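Local coordinates for protein motility-associated killing factor MakB (Vibrio cholerae serotype O1, PDB 6W1W) that probably acts as one component of a three-part cytotoxin whose members resemble the alpha-pore-forming toxins, at residues T17-D22 and D278-L283; T32-F37 and I57-M62; K130-A135 and E271-I276; Q134-E139 and T265-S270. All blocks are in the same frame, centred on the assembly; numbering follows the deposited sequence.

Contact 1: residues T17-D22 and D278-L283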
loop_
_atom_site.group_PDB
_atom_site.type_symbol
_atom_site.label_atom_id
_atom_site.label_comp_id
_atom_site.label_asym_id
_atom_site.label_seq_id
_atom_site.Cartn_x
_atom_site.Cartn_y
_atom_site.Cartn_z
ATOM N N THR A 17 2.488 -11.815 -2.909
ATOM C CA THR A 17 2.586 -11.057 -1.667
ATOM C C THR A 17 3.187 -9.677 -1.909
ATOM O O THR A 17 2.738 -8.688 -1.319
ATOM C CB THR A 17 3.409 -11.843 -0.642
ATOM O OG1 THR A 17 2.637 -12.954 -0.168
ATOM C CG2 THR A 17 3.806 -10.962 0.538
ATOM N N ASP A 18 4.185 -9.588 -2.793
ATOM C CA ASP A 18 4.843 -8.308 -3.030
ATOM C C ASP A 18 3.905 -7.294 -3.674
ATOM O O ASP A 18 3.996 -6.100 -3.372
ATOM C CB ASP A 18 6.094 -8.505 -3.886
ATOM C CG ASP A 18 7.327 -8.815 -3.054
ATOM O OD1 ASP A 18 7.176 -9.063 -1.838
ATOM O OD2 ASP A 18 8.444 -8.798 -3.610
ATOM N N VAL A 19 3.002 -7.736 -4.552
ATOM C CA VAL A 19 2.017 -6.807 -5.100
ATOM C C VAL A 19 0.891 -6.543 -4.111
ATOM O O VAL A 19 0.235 -5.496 -4.195
ATOM C CB VAL A 19 1.446 -7.311 -6.437
ATOM C CG1 VAL A 19 2.559 -7.488 -7.462
ATOM C CG2 VAL A 19 0.677 -8.607 -6.244
ATOM N N TYR A 20 0.653 -7.464 -3.175
ATOM C CA TYR A 20 -0.295 -7.209 -2.094
ATOM C C TYR A 20 0.288 -6.228 -1.086
ATOM O O TYR A 20 -0.386 -5.283 -0.660
ATOM C CB TYR A 20 -0.675 -8.530 -1.422
ATOM C CG TYR A 20 -1.621 -8.417 -0.242
ATOM C CD1 TYR A 20 -2.769 -7.638 -0.308
ATOM C CD2 TYR A 20 -1.380 -9.127 0.928
ATOM C CE1 TYR A 20 -3.640 -7.552 0.772
ATOM C CE2 TYR A 20 -2.242 -9.049 2.008
ATOM C CZ TYR A 20 -3.369 -8.263 1.928
ATOM O OH TYR A 20 -4.223 -8.191 3.010
ATOM N N THR A 21 1.549 -6.439 -0.696
ATOM C CA THR A 21 2.231 -5.503 0.196
ATOM C C THR A 21 2.250 -4.099 -0.396
ATOM O O THR A 21 1.899 -3.122 0.277
ATOM C CB THR A 21 3.656 -5.990 0.474
ATOM O OG1 THR A 21 3.612 -7.142 1.326
ATOM C CG2 THR A 21 4.491 -4.889 1.133
ATOM N N ASP A 22 2.644 -3.981 -1.667
ATOM C CA ASP A 22 2.664 -2.681 -2.327
ATOM C C ASP A 22 1.270 -2.127 -2.577
ATOM O O ASP A 22 1.140 -0.939 -2.884
ATOM C CB ASP A 22 3.434 -2.770 -3.644
ATOM C CG ASP A 22 4.922 -2.926 -3.429
ATOM O OD1 ASP A 22 5.513 -3.889 -3.966
ATOM O OD2 ASP A 22 5.498 -2.093 -2.699
ATOM N N ASP A 278 8.306 -2.567 -9.822
ATOM C CA ASP A 278 9.087 -3.797 -9.840
ATOM C C ASP A 278 8.257 -5.045 -9.579
ATOM O O ASP A 278 8.608 -6.114 -10.085
ATOM C CB ASP A 278 10.219 -3.734 -8.801
ATOM C CG ASP A 278 11.250 -2.671 -9.124
ATOM O OD1 ASP A 278 11.758 -2.652 -10.268
ATOM O OD2 ASP A 278 11.552 -1.854 -8.228
ATOM N N SER A 279 7.165 -4.936 -8.820
ATOM C CA SER A 279 6.339 -6.081 -8.452
ATOM C C SER A 279 5.279 -6.399 -9.503
ATOM O O SER A 279 5.086 -7.565 -9.863
ATOM C CB SER A 279 5.679 -5.834 -7.094
ATOM O OG SER A 279 4.857 -4.679 -7.126
ATOM N N LEU A 280 4.568 -5.380 -9.991
ATOM C CA LEU A 280 3.584 -5.615 -11.047
ATOM C C LEU A 280 4.212 -6.124 -12.339
ATOM O O LEU A 280 3.680 -7.090 -12.912
ATOM C CB LEU A 280 2.755 -4.350 -11.294
ATOM C CG LEU A 280 1.431 -4.267 -10.525
ATOM C CD1 LEU A 280 0.563 -3.121 -11.025
ATOM C CD2 LEU A 280 0.676 -5.583 -10.610
ATOM N N PRO A 281 5.303 -5.546 -12.858
ATOM C CA PRO A 281 5.927 -6.148 -14.049
ATOM C C PRO A 281 6.401 -7.571 -13.821
ATOM O O PRO A 281 6.341 -8.391 -14.747
ATOM C CB PRO A 281 7.097 -5.202 -14.357
ATOM C CG PRO A 281 7.341 -4.464 -13.088
ATOM C CD PRO A 281 5.992 -4.306 -12.462
ATOM N N ALA A 282 6.874 -7.895 -12.616
ATOM C CA ALA A 282 7.217 -9.282 -12.323
ATOM C C ALA A 282 5.976 -10.166 -12.307
ATOM O O ALA A 282 6.056 -11.352 -12.647
ATOM C CB ALA A 282 7.961 -9.370 -10.993
ATOM N N LEU A 283 4.823 -9.607 -11.930
ATOM C CA LEU A 283 3.577 -10.361 -12.026
ATOM C C LEU A 283 3.134 -10.508 -13.477
ATOM O O LEU A 283 2.611 -11.557 -13.870
ATOM C CB LEU A 283 2.485 -9.684 -11.200
ATOM C CG LEU A 283 1.247 -10.544 -10.935
ATOM C CD1 LEU A 283 1.371 -11.255 -9.588
ATOM C CD2 LEU A 283 -0.032 -9.717 -11.018
#

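Contact 2: residues T32-F37 and I57-M62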
loop_
_atom_site.group_PDB
_atom_site.type_symbol
_atom_site.label_atom_id
_atom_site.label_comp_id
_atom_site.label_asym_id
_atom_site.label_seq_id
_atom_site.Cartn_x
_atom_site.Cartn_y
_atom_site.Cartn_z
ATOM N N THR A 32 -4.805 8.096 4.650
ATOM C CA THR A 32 -4.023 9.160 5.268
ATOM C C THR A 32 -4.380 10.517 4.670
ATOM O O THR A 32 -4.457 11.522 5.388
ATOM C CB THR A 32 -2.525 8.882 5.096
ATOM O OG1 THR A 32 -2.206 7.578 5.597
ATOM C CG2 THR A 32 -1.680 9.928 5.827
ATOM N N CYS A 33 -4.598 10.565 3.351
ATOM C CA CYS A 33 -4.886 11.832 2.687
ATOM C C CYS A 33 -6.271 12.357 3.030
ATOM O O CYS A 33 -6.450 13.574 3.169
ATOM C CB CYS A 33 -4.739 11.683 1.172
ATOM S SG CYS A 33 -3.076 12.051 0.561
ATOM N N ASN A 34 -7.256 11.465 3.174
ATOM C CA ASN A 34 -8.594 11.909 3.558
ATOM C C ASN A 34 -8.626 12.351 5.013
ATOM O O ASN A 34 -9.239 13.373 5.346
ATOM C CB ASN A 34 -9.626 10.803 3.313
ATOM C CG ASN A 34 -9.845 10.513 1.832
ATOM O OD1 ASN A 34 -9.666 11.386 0.977
ATOM N ND2 ASN A 34 -10.244 9.281 1.523
ATOM N N SER A 35 -7.955 11.601 5.891
ATOM C CA SER A 35 -7.935 11.921 7.314
ATOM C C SER A 35 -7.244 13.245 7.618
ATOM O O SER A 35 -7.540 13.853 8.651
ATOM C CB SER A 35 -7.245 10.797 8.086
ATOM O OG SER A 35 -5.931 10.588 7.598
ATOM N N LEU A 36 -6.345 13.707 6.749
ATOM C CA LEU A 36 -5.566 14.907 7.034
ATOM C C LEU A 36 -6.473 16.098 7.319
ATOM O O LEU A 36 -7.367 16.421 6.533
ATOM C CB LEU A 36 -4.634 15.219 5.863
ATOM C CG LEU A 36 -3.286 15.855 6.217
ATOM C CD1 LEU A 36 -2.327 15.803 5.040
ATOM C CD2 LEU A 36 -3.450 17.281 6.691
ATOM N N PHE A 37 -6.234 16.746 8.457
ATOM C CA PHE A 37 -6.962 17.927 8.896
ATOM C C PHE A 37 -5.956 19.009 9.256
ATOM O O PHE A 37 -4.925 18.720 9.869
ATOM C CB PHE A 37 -7.857 17.604 10.104
ATOM C CG PHE A 37 -8.612 18.789 10.647
ATOM C CD1 PHE A 37 -8.014 19.667 11.535
ATOM C CD2 PHE A 37 -9.933 19.009 10.291
ATOM C CE1 PHE A 37 -8.711 20.749 12.035
ATOM C CE2 PHE A 37 -10.637 20.090 10.793
ATOM C CZ PHE A 37 -10.025 20.959 11.665
ATOM N N ILE A 57 -6.518 20.007 -2.513
ATOM C CA ILE A 57 -6.326 19.468 -3.854
ATOM C C ILE A 57 -5.520 18.172 -3.815
ATOM O O ILE A 57 -5.683 17.321 -4.694
ATOM C CB ILE A 57 -5.686 20.501 -4.804
ATOM C CG1 ILE A 57 -4.192 20.647 -4.539
ATOM C CG2 ILE A 57 -6.407 21.856 -4.708
ATOM C CD1 ILE A 57 -3.507 21.578 -5.506
ATOM N N LEU A 58 -4.662 17.994 -2.806
ATOM C CA LEU A 58 -3.996 16.704 -2.627
ATOM C C LEU A 58 -5.013 15.600 -2.385
ATOM O O LEU A 58 -4.902 14.504 -2.950
ATOM C CB LEU A 58 -3.007 16.767 -1.465
ATOM C CG LEU A 58 -2.432 15.413 -1.024
ATOM C CD1 LEU A 58 -1.471 14.858 -2.066
ATOM C CD2 LEU A 58 -1.756 15.514 0.332
ATOM N N ARG A 59 -6.007 15.868 -1.535
ATOM C CA ARG A 59 -7.107 14.931 -1.358
ATOM C C ARG A 59 -7.827 14.682 -2.682
ATOM O O ARG A 59 -8.181 13.540 -3.001
ATOM C CB ARG A 59 -8.073 15.470 -0.300
ATOM C CG ARG A 59 -8.796 14.413 0.523
ATOM C CD ARG A 59 -9.952 15.028 1.309
ATOM N NE ARG A 59 -9.648 16.382 1.770
ATOM C CZ ARG A 59 -8.997 16.666 2.895
ATOM N NH1 ARG A 59 -8.572 15.690 3.686
ATOM N NH2 ARG A 59 -8.765 17.928 3.229
ATOM N N ALA A 60 -8.023 15.737 -3.481
ATOM C CA ALA A 60 -8.774 15.600 -4.726
ATOM C C ALA A 60 -7.933 14.979 -5.837
ATOM O O ALA A 60 -8.468 14.263 -6.691
ATOM C CB ALA A 60 -9.318 16.957 -5.175
ATOM N N VAL A 61 -6.627 15.253 -5.852
ATOM C CA VAL A 61 -5.753 14.655 -6.856
ATOM C C VAL A 61 -5.778 13.135 -6.746
ATOM O O VAL A 61 -5.762 12.423 -7.758
ATOM C CB VAL A 61 -4.328 15.222 -6.714
ATOM C CG1 VAL A 61 -3.308 14.260 -7.280
ATOM C CG2 VAL A 61 -4.228 16.571 -7.413
ATOM N N MET A 62 -5.846 12.613 -5.521
ATOM C CA MET A 62 -5.843 11.170 -5.319
ATOM C C MET A 62 -7.210 10.533 -5.521
ATOM O O MET A 62 -7.285 9.303 -5.624
ATOM C CB MET A 62 -5.324 10.839 -3.919
ATOM C CG MET A 62 -3.960 11.431 -3.634
ATOM S SD MET A 62 -2.765 11.037 -4.927
ATOM C CE MET A 62 -2.657 9.255 -4.769
#

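Contact 3: residues K130-A135 and E271-I276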
loop_
_atom_site.group_PDB
_atom_site.type_symbol
_atom_site.label_atom_id
_atom_site.label_comp_id
_atom_site.label_asym_id
_atom_site.label_seq_id
_atom_site.Cartn_x
_atom_site.Cartn_y
_atom_site.Cartn_z
ATOM N N LYS A 130 0.759 6.948 -12.941
ATOM C CA LYS A 130 0.189 8.281 -13.072
ATOM C C LYS A 130 -0.158 8.871 -11.709
ATOM O O LYS A 130 0.150 10.038 -11.437
ATOM C CB LYS A 130 -1.038 8.241 -13.982
ATOM C CG LYS A 130 -1.454 9.609 -14.497
ATOM C CD LYS A 130 -2.702 9.525 -15.351
ATOM C CE LYS A 130 -3.851 8.913 -14.569
ATOM N NZ LYS A 130 -5.128 8.923 -15.335
ATOM N N SER A 131 -0.773 8.075 -10.832
ATOM C CA SER A 131 -1.114 8.555 -9.496
ATOM C C SER A 131 0.116 8.790 -8.626
ATOM O O SER A 131 0.048 9.573 -7.670
ATOM C CB SER A 131 -2.056 7.566 -8.813
ATOM O OG SER A 131 -1.518 6.259 -8.844
ATOM N N TYR A 132 1.239 8.133 -8.926
ATOM C CA TYR A 132 2.479 8.461 -8.229
ATOM C C TYR A 132 2.919 9.883 -8.554
ATOM O O TYR A 132 3.172 10.693 -7.653
ATOM C CB TYR A 132 3.583 7.464 -8.588
ATOM C CG TYR A 132 4.964 7.903 -8.135
ATOM C CD1 TYR A 132 5.341 7.814 -6.799
ATOM C CD2 TYR A 132 5.888 8.409 -9.045
ATOM C CE1 TYR A 132 6.597 8.216 -6.381
ATOM C CE2 TYR A 132 7.147 8.814 -8.635
ATOM C CZ TYR A 132 7.495 8.716 -7.304
ATOM O OH TYR A 132 8.743 9.117 -6.893
ATOM N N ASN A 133 3.005 10.207 -9.850
ATOM C CA ASN A 133 3.410 11.548 -10.260
ATOM C C ASN A 133 2.389 12.592 -9.832
ATOM O O ASN A 133 2.757 13.730 -9.511
ATOM C CB ASN A 133 3.614 11.597 -11.775
ATOM C CG ASN A 133 4.758 10.716 -12.243
ATOM O OD1 ASN A 133 4.577 9.836 -13.087
ATOM N ND2 ASN A 133 5.949 10.957 -11.705
ATOM N N GLN A 134 1.107 12.225 -9.822
ATOM C CA GLN A 134 0.082 13.127 -9.312
ATOM C C GLN A 134 0.287 13.407 -7.828
ATOM O O GLN A 134 0.244 14.563 -7.392
ATOM C CB GLN A 134 -1.303 12.537 -9.582
ATOM C CG GLN A 134 -1.762 12.734 -11.012
ATOM C CD GLN A 134 -1.526 14.158 -11.472
ATOM O OE1 GLN A 134 -0.614 14.434 -12.255
ATOM N NE2 GLN A 134 -2.339 15.079 -10.966
ATOM N N ALA A 135 0.529 12.353 -7.038
ATOM C CA ALA A 135 0.802 12.532 -5.615
ATOM C C ALA A 135 2.103 13.294 -5.395
ATOM O O ALA A 135 2.200 14.122 -4.482
ATOM C CB ALA A 135 0.845 11.175 -4.917
ATOM N N GLU A 271 6.858 7.223 -1.721
ATOM C CA GLU A 271 7.944 6.485 -2.358
ATOM C C GLU A 271 7.751 4.975 -2.296
ATOM O O GLU A 271 8.520 4.246 -2.930
ATOM C CB GLU A 271 9.287 6.867 -1.734
ATOM C CG GLU A 271 9.600 8.359 -1.756
ATOM C CD GLU A 271 9.710 8.944 -3.161
ATOM O OE1 GLU A 271 9.831 8.175 -4.140
ATOM O OE2 GLU A 271 9.687 10.189 -3.283
ATOM N N GLU A 272 6.753 4.490 -1.554
ATOM C CA GLU A 272 6.383 3.084 -1.609
ATOM C C GLU A 272 5.614 2.739 -2.876
ATOM O O GLU A 272 5.485 1.552 -3.196
ATOM C CB GLU A 272 5.559 2.706 -0.373
ATOM C CG GLU A 272 6.280 2.961 0.955
ATOM C CD GLU A 272 7.611 2.229 1.062
ATOM O OE1 GLU A 272 7.639 1.000 0.835
ATOM O OE2 GLU A 272 8.631 2.886 1.362
ATOM N N PHE A 273 5.109 3.744 -3.599
ATOM C CA PHE A 273 4.529 3.499 -4.916
ATOM C C PHE A 273 5.570 2.947 -5.883
ATOM O O PHE A 273 5.255 2.095 -6.722
ATOM C CB PHE A 273 3.936 4.788 -5.491
ATOM C CG PHE A 273 2.590 5.161 -4.933
ATOM C CD1 PHE A 273 2.485 5.890 -3.754
ATOM C CD2 PHE A 273 1.429 4.821 -5.610
ATOM C CE1 PHE A 273 1.247 6.252 -3.247
ATOM C CE2 PHE A 273 0.184 5.178 -5.109
ATOM C CZ PHE A 273 0.094 5.895 -3.924
ATOM N N LEU A 274 6.814 3.426 -5.786
ATOM C CA LEU A 274 7.840 3.060 -6.756
ATOM C C LEU A 274 8.162 1.572 -6.739
ATOM O O LEU A 274 8.702 1.055 -7.725
ATOM C CB LEU A 274 9.115 3.866 -6.506
ATOM C CG LEU A 274 9.098 5.336 -6.934
ATOM C CD1 LEU A 274 10.400 6.015 -6.544
ATOM C CD2 LEU A 274 8.859 5.453 -8.431
ATOM N N LYS A 275 7.853 0.871 -5.645
ATOM C CA LYS A 275 8.079 -0.568 -5.600
ATOM C C LYS A 275 7.089 -1.327 -6.477
ATOM O O LYS A 275 7.361 -2.472 -6.853
ATOM C CB LYS A 275 8.010 -1.055 -4.149
ATOM C CG LYS A 275 8.545 -2.467 -3.913
ATOM C CD LYS A 275 9.963 -2.465 -3.337
ATOM C CE LYS A 275 11.023 -2.174 -4.398
ATOM N NZ LYS A 275 11.029 -3.184 -5.497
ATOM N N ILE A 276 5.954 -0.710 -6.821
ATOM C CA ILE A 276 5.021 -1.329 -7.760
ATOM C C ILE A 276 5.671 -1.486 -9.128
ATOM O O ILE A 276 5.454 -2.487 -9.824
ATOM C CB ILE A 276 3.715 -0.511 -7.839
ATOM C CG1 ILE A 276 2.673 -1.076 -6.874
ATOM C CG2 ILE A 276 3.162 -0.472 -9.262
ATOM C CD1 ILE A 276 2.218 -2.475 -7.225
#

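Contact 4: residues Q134-E139 and T265-S270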
loop_
_atom_site.group_PDB
_atom_site.type_symbol
_atom_site.label_atom_id
_atom_site.label_comp_id
_atom_site.label_asym_id
_atom_site.label_seq_id
_atom_site.Cartn_x
_atom_site.Cartn_y
_atom_site.Cartn_z
ATOM N N GLN A 134 1.107 12.225 -9.822
ATOM C CA GLN A 134 0.082 13.127 -9.312
ATOM C C GLN A 134 0.287 13.407 -7.828
ATOM O O GLN A 134 0.244 14.563 -7.392
ATOM C CB GLN A 134 -1.303 12.537 -9.582
ATOM C CG GLN A 134 -1.762 12.734 -11.012
ATOM C CD GLN A 134 -1.526 14.158 -11.472
ATOM O OE1 GLN A 134 -0.614 14.434 -12.255
ATOM N NE2 GLN A 134 -2.339 15.079 -10.966
ATOM N N ALA A 135 0.529 12.353 -7.038
ATOM C CA ALA A 135 0.802 12.532 -5.615
ATOM C C ALA A 135 2.103 13.294 -5.395
ATOM O O ALA A 135 2.200 14.122 -4.482
ATOM C CB ALA A 135 0.845 11.175 -4.917
ATOM N N LYS A 136 3.115 13.033 -6.227
ATOM C CA LYS A 136 4.360 13.787 -6.136
ATOM C C LYS A 136 4.160 15.258 -6.491
ATOM O O LYS A 136 4.855 16.125 -5.949
ATOM C CB LYS A 136 5.420 13.156 -7.037
ATOM C CG LYS A 136 6.028 11.891 -6.460
ATOM C CD LYS A 136 6.585 12.180 -5.081
ATOM C CE LYS A 136 6.737 10.922 -4.255
ATOM N NZ LYS A 136 6.995 11.256 -2.828
ATOM N N ASN A 137 3.218 15.558 -7.387
ATOM C CA ASN A 137 2.965 16.949 -7.754
ATOM C C ASN A 137 2.327 17.718 -6.603
ATOM O O ASN A 137 2.825 18.776 -6.198
ATOM C CB ASN A 137 2.076 17.018 -8.998
ATOM C CG ASN A 137 2.872 17.159 -10.286
ATOM O OD1 ASN A 137 4.049 17.533 -10.270
ATOM N ND2 ASN A 137 2.224 16.874 -11.417
ATOM N N ALA A 138 1.214 17.206 -6.067
ATOM C CA ALA A 138 0.523 17.916 -4.994
ATOM C C ALA A 138 1.380 18.010 -3.739
ATOM O O ALA A 138 1.202 18.934 -2.937
ATOM C CB ALA A 138 -0.807 17.236 -4.674
ATOM N N GLU A 139 2.309 17.069 -3.548
ATOM C CA GLU A 139 3.224 17.158 -2.416
ATOM C C GLU A 139 4.175 18.339 -2.572
ATOM O O GLU A 139 4.327 19.151 -1.651
ATOM C CB GLU A 139 4.005 15.851 -2.263
ATOM C CG GLU A 139 3.272 14.768 -1.473
ATOM C CD GLU A 139 3.918 13.400 -1.622
ATOM O OE1 GLU A 139 5.133 13.344 -1.913
ATOM O OE2 GLU A 139 3.208 12.384 -1.467
ATOM N N THR A 265 6.481 12.884 5.930
ATOM C CA THR A 265 6.066 11.486 5.994
ATOM C C THR A 265 5.240 11.102 4.773
ATOM O O THR A 265 5.329 9.960 4.301
ATOM C CB THR A 265 5.286 11.197 7.289
ATOM O OG1 THR A 265 4.172 12.092 7.402
ATOM C CG2 THR A 265 6.192 11.343 8.526
ATOM N N LEU A 266 4.449 12.042 4.247
ATOM C CA LEU A 266 3.734 11.801 2.997
ATOM C C LEU A 266 4.703 11.531 1.852
ATOM O O LEU A 266 4.485 10.616 1.049
ATOM C CB LEU A 266 2.838 12.992 2.664
ATOM C CG LEU A 266 1.566 13.178 3.491
ATOM C CD1 LEU A 266 0.817 14.435 3.064
ATOM C CD2 LEU A 266 0.671 11.960 3.375
ATOM N N SER A 267 5.779 12.318 1.761
ATOM C CA SER A 267 6.792 12.069 0.738
ATOM C C SER A 267 7.362 10.662 0.854
ATOM O O SER A 267 7.473 9.947 -0.149
ATOM C CB SER A 267 7.910 13.109 0.833
ATOM O OG SER A 267 7.584 14.286 0.112
ATOM N N ASN A 268 7.723 10.242 2.069
ATOM C CA ASN A 268 8.273 8.903 2.243
ATOM C C ASN A 268 7.216 7.832 2.023
ATOM O O ASN A 268 7.522 6.757 1.491
ATOM C CB ASN A 268 8.891 8.757 3.632
ATOM C CG ASN A 268 10.118 9.624 3.814
ATOM O OD1 ASN A 268 10.209 10.398 4.766
ATOM N ND2 ASN A 268 11.077 9.494 2.904
ATOM N N MET A 269 5.975 8.106 2.429
ATOM C CA MET A 269 4.890 7.168 2.169
ATOM C C MET A 269 4.682 6.973 0.672
ATOM O O MET A 269 4.449 5.847 0.215
ATOM C CB MET A 269 3.604 7.663 2.826
ATOM C CG MET A 269 2.675 6.574 3.336
ATOM S SD MET A 269 1.337 7.264 4.350
ATOM C CE MET A 269 2.207 8.524 5.289
ATOM N N SER A 270 4.754 8.062 -0.107
ATOM C CA SER A 270 4.524 7.962 -1.543
ATOM C C SER A 270 5.627 7.186 -2.244
ATOM O O SER A 270 5.369 6.545 -3.267
ATOM C CB SER A 270 4.396 9.352 -2.164
ATOM O OG SER A 270 3.172 9.963 -1.798
#

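Contact 1: residues T17-D22 and D278-L283
Val19 packs against Ser279 where helix 9-35 crosses helix 276-302, the two short segments running in broadly opposed directions (144°) with their axes 8.8 Å apart. This is the tight part. Branch CG1 of Val19, anti to its own carbonyl carbon (chi1 -59°), comes within 3.6 Å of Ser279 CB and also lies against the Ser279 carbonyl. The same methyl reaches Leu280 CD2 at 4.1 Å, while the other branch, CG2, touches Leu283 CD1 at 4.3 Å. A serine suits the facing position because its small side chain allows the CA atoms of Val19 and Ser279 to approach to 5.5 Å. Leu280 and Leu283 also rest on Ile76 of helix 69-90, so valine joins a core shared by three helices. One residue before it the packing thins: of its side chain, Asp18, on the solvent side, brings CB to 4.2 Å from Ser279 CB. Deeper in, Ser279 OG lies 3.3 Å from Asp22 OD1, a weak bond and an unsettled one, because the single hydroxyl proton also has Lys275 O within reach. The helices therefore appear to be joined here mainly by aliphatic contact, with the hydroxyl adding a minor polar link beside a buried aspartate.

Contact 2: residues T32-F37 and I57-M62
Arg59 carries the polar side of this contact, laid across the backbone where helix 9-35 comes to an end. Its NH1 donates to Leu36 O at 3.2 Å, and the N-H points almost straight at the oxygen (170°). The donor lies in the carbonyl plane on a lone pair, and the oxygen in turn sits at the edge of the guanidinium, close to its plane. Cys33 O and Asn34 O are also near, 3.0 and 2.9 Å from Arg59 NH1. A bend at chi3 (-35°) turns NE of the long chain, and the other terminal nitrogen, NH2, forms a salt bridge with Glu56 of its own helix. Arginine, a flat cation with several N-H groups along its edge, suits a helix end, where carbonyls lack the partners of a next turn.

The apolar contacts lie deeper. Cys33 SG rests on Leu58 CD2 at 3.7 Å and, more loosely, on Met62 CG at 4.3 Å; a compact, weakly polar sulphur fits well among aliphatic groups. Leu58 and Leu36 both continue inward onto Leu266 of helix 251-270.

Beyond Leu36 the chain pairs through Phe37 with Ser213 of strand 209-220. The arrangement is that of a helical hairpin in which a cationic side chain meets the carbonyl-rich C-terminal end of the partner helix.

Contact 3: residues K130-A135 and E271-I276
Tyr132 OH donates to Glu271 OE1 at 3.1 Å, tying helix 100-151 of the elongated helical bundle to the linker between helix 251-270 and helix 276-302. The hydroxyl arrives on the syn side of that oxygen, 25° out of the carboxylate plane, and the ring and carboxylate planes stand 72° apart. Glu271 is bent at chi2, which folds CD back; its other oxygen, OE2, makes a salt bridge with Lys136, so the tyrosine bond supplements a stronger partner. In Tyr132, CG is anti to the backbone N (chi1 168°), and the ring extends across to the linker. A tyrosine suits this span because it offers a long apolar plate with a polar tip.

On the way, ring atom CD1 passes Phe273 CB at 3.6 Å. Phe273 itself is buried and touches Ile26 of helix 9-35, carrying the contact into the core, while its CE2 lies 4.2 Å from Ser131 OG, a hydroxyl already bonded back to Phe128 O. Leu274, an exposed residue, lies over one face of the tyrosine in a CH-pi contact: its CD2 stands 3.9 Å from the centroid of the Tyr132 ring, displaced toward the rim nearest CZ and CE2.

Contact 4: residues Q134-E139 and T265-S270
Glu139 and Ser267 lie level with each other, their CA atoms 7.0 Å apart, where helix 100-151 and helix 251-270 run nearly antiparallel (167°), with the segment axes 10.4 Å apart. Such a spacing suits polar side chains long enough to bridge it, and a lysine and a glutamate do so here.

Lys136 NZ reaches across to Ser267 O, 3.0 Å away, approaching in the carbonyl plane on a lone pair. The lysine chain bends at chi2 (-55°), which turns CD, and its distal part then passes Ser270 CB. Within its own helix the ammonium forms a salt bridge, NZ to Glu139 OE1 at 2.9 Å, using the syn lone pair of that oxygen. A further salt bridge, to Glu271, adds another acceptor.

The extended side chain of Glu139 spreads its two oxygens over the opposite helix. OE1 also receives a weak bond from Ser267 OG at 3.3 Å. Ser270 OG is modelled so close to Glu139 OE2 (2.4 Å) that the details of this bond are doubtful. Tyr29 OH adds a weak bond to the same carboxylate oxygen. Serines fit here because their short side chains keep donors close to the helix surface. Leu266 marks the change to the apolar core, resting on Leu58 and Tyr29.

Glu139 OE2 also lies 3.3 Å from Leu266 O, an acceptor facing an acceptor. That neighbour could raise the proton affinity of the buried carboxylate, whereas the Lys136 salt bridge would be expected to favour its ionised form.

In the fold
Contacts 3 and 4 overlap on helix 100-151, sharing Gln134 and Ala135, with centres 8 Å apart, and are joined by the salt bridge from Glu271 OE2 to Lys136 NZ (2.9 Å). Contact 2 backs onto both, with Met62 SD 3.6 Å from Ala135 CB and Leu58 packed on Ala138. Contact 1 lies farther along the bundle, about 25 Å from contact 2 between centres, although both use helix 9-35; it meets contact 3 where Asp22 CB lies 3.7 Å from Ile276 CG1. Contact 1 closes a sequence loop that holds the other three. A bound 1,2-ethanediol, probably from the crystallisation liquor, sits about 6 Å from the Ser267 side chain in contact 4.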